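Local coordinates for protein RIF2 (Saccharomyces cerevisiae, PDB 4BJ1) that binds telomeric DNA, interacts with RAP1 and RIF1, and takes part in transcriptional silencing and the regulation of telomere length, at residues M233-T237 against Y248-T253. Sequence-based numbering, arbitrary orientation.
Sequences MIKFT and YNSLVT
Asn249 reads both backbone groups of Phe236 with its side-chain amide, much as a neighbouring strand would. Phe236 N gives its hydrogen to Asn249 OD1 at 3.1 Å, on an in-plane lone pair and fairly straight (160°), while Asn249 ND2 returns a bond of 2.9 Å to Phe236 O. The N-H donor and C=O acceptor of Phe236 together set which end of the amide is oxygen; with CG anti to the carbonyl carbon (chi1 -69°), the amide extends from the helix to the loop. Cut back to an alanine, this position would probably leave the N-H and C=O of Phe236 without their partners on helix 243-257, and the loop there held less firmly.

Two residues earlier, the carbonyl of Ile234 accepts from the phenol of Tyr248, OH to O 2.6 Å, again on a lone pair. That hydroxyl also bonds to Tyr284 OH. The Tyr248 ring runs nearly parallel to that of Phe236 (12°) but offset, with little of one ring lying over the other.

On the outer side Lys235, its chain kinked at the second and fourth torsions, reaches over to give NZ to Thr253 OG1 (2.8 Å). The threonine hydroxyl in turn donates to Asn249 O, which also accepts Thr253 N from the opposite face. In the buried part, Ile234 CD1 meets Val252 CG1 at 3.6 Å.

The contact thus ties the loop after helix 223-233 to helix 243-257 within the AAA+ lid. Helix 10-26 packs on Ile234 and Phe236, helix 276-290 on Ile234 and Val252, and helix 294-304 on Tyr248.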
# COMPACT_ATOMS: atom_id res chain seq x y z
N MET A 233 12.89 2.75 5.03
CA MET A 233 12.16 1.76 4.25
C MET A 233 11.66 0.59 5.09
O MET A 233 10.56 0.10 4.84
CB MET A 233 13.02 1.28 3.06
CG MET A 233 12.20 0.63 1.96
SD MET A 233 13.24 -0.06 0.64
CE MET A 233 12.84 -1.68 0.81
N ILE A 234 12.46 0.14 6.09
CA ILE A 234 12.09 -1.01 6.91
C ILE A 234 11.53 -0.59 8.30
O ILE A 234 11.33 -1.43 9.17
CB ILE A 234 13.23 -2.04 6.97
CG1 ILE A 234 14.48 -1.44 7.66
CG2 ILE A 234 13.52 -2.56 5.55
CD1 ILE A 234 15.64 -2.44 7.95
N LYS A 235 11.22 0.71 8.47
CA LYS A 235 10.58 1.21 9.68
C LYS A 235 9.11 1.36 9.32
O LYS A 235 8.79 1.94 8.26
CB LYS A 235 11.16 2.56 10.16
CG LYS A 235 12.64 2.56 10.54
CD LYS A 235 13.01 1.68 11.74
CE LYS A 235 14.44 1.95 12.16
NZ LYS A 235 14.58 3.23 12.91
N PHE A 236 8.23 0.81 10.17
CA PHE A 236 6.80 0.86 9.91
C PHE A 236 6.08 1.82 10.84
O PHE A 236 6.50 2.03 11.99
CB PHE A 236 6.18 -0.54 9.94
CG PHE A 236 6.82 -1.54 9.00
CD1 PHE A 236 7.14 -1.19 7.69
CD2 PHE A 236 7.07 -2.84 9.42
CE1 PHE A 236 7.73 -2.12 6.83
CE2 PHE A 236 7.65 -3.77 8.55
CZ PHE A 236 7.98 -3.40 7.26
N THR A 237 4.99 2.40 10.33
CA THR A 237 4.19 3.41 11.03
C THR A 237 2.73 3.04 11.29
O THR A 237 2.02 3.84 11.93
CB THR A 237 4.26 4.75 10.28
OG1 THR A 237 3.50 4.65 9.07
CG2 THR A 237 5.68 5.23 10.06
N TYR A 248 8.92 -4.38 17.03
CA TYR A 248 9.50 -4.48 15.71
C TYR A 248 10.50 -3.34 15.45
O TYR A 248 11.67 -3.62 15.16
CB TYR A 248 8.42 -4.60 14.59
CG TYR A 248 9.03 -4.45 13.21
CD1 TYR A 248 9.64 -5.53 12.57
CD2 TYR A 248 9.12 -3.20 12.60
CE1 TYR A 248 10.30 -5.38 11.35
CE2 TYR A 248 9.78 -3.03 11.38
CZ TYR A 248 10.38 -4.12 10.77
OH TYR A 248 11.06 -3.96 9.60
N ASN A 249 10.08 -2.08 15.59
CA ASN A 249 10.95 -0.96 15.30
C ASN A 249 12.14 -0.83 16.27
O ASN A 249 13.23 -0.48 15.82
CB ASN A 249 10.19 0.34 15.16
CG ASN A 249 9.32 0.42 13.94
OD1 ASN A 249 9.67 -0.01 12.83
ND2 ASN A 249 8.14 0.97 14.10
N SER A 250 11.96 -1.17 17.56
CA SER A 250 13.09 -1.11 18.49
C SER A 250 14.19 -2.09 18.09
O SER A 250 15.36 -1.70 18.08
CB SER A 250 12.65 -1.38 19.92
OG SER A 250 11.79 -0.33 20.33
N LEU A 251 13.81 -3.34 17.71
CA LEU A 251 14.75 -4.39 17.29
C LEU A 251 15.53 -3.92 16.10
O LEU A 251 16.76 -4.02 16.12
CB LEU A 251 14.03 -5.71 16.95
CG LEU A 251 14.98 -6.85 16.56
CD1 LEU A 251 15.53 -7.55 17.77
CD2 LEU A 251 14.32 -7.84 15.64
N VAL A 252 14.84 -3.37 15.08
CA VAL A 252 15.48 -2.84 13.87
C VAL A 252 16.47 -1.73 14.24
O VAL A 252 17.64 -1.86 13.91
CB VAL A 252 14.46 -2.41 12.76
CG1 VAL A 252 15.19 -1.93 11.52
CG2 VAL A 252 13.49 -3.54 12.42
N THR A 253 16.02 -0.68 14.96
CA THR A 253 16.83 0.45 15.40
C THR A 253 18.10 0.01 16.17
O THR A 253 19.19 0.50 15.89
CB THR A 253 15.96 1.43 16.21
OG1 THR A 253 14.91 1.89 15.36
CG2 THR A 253 16.74 2.63 16.77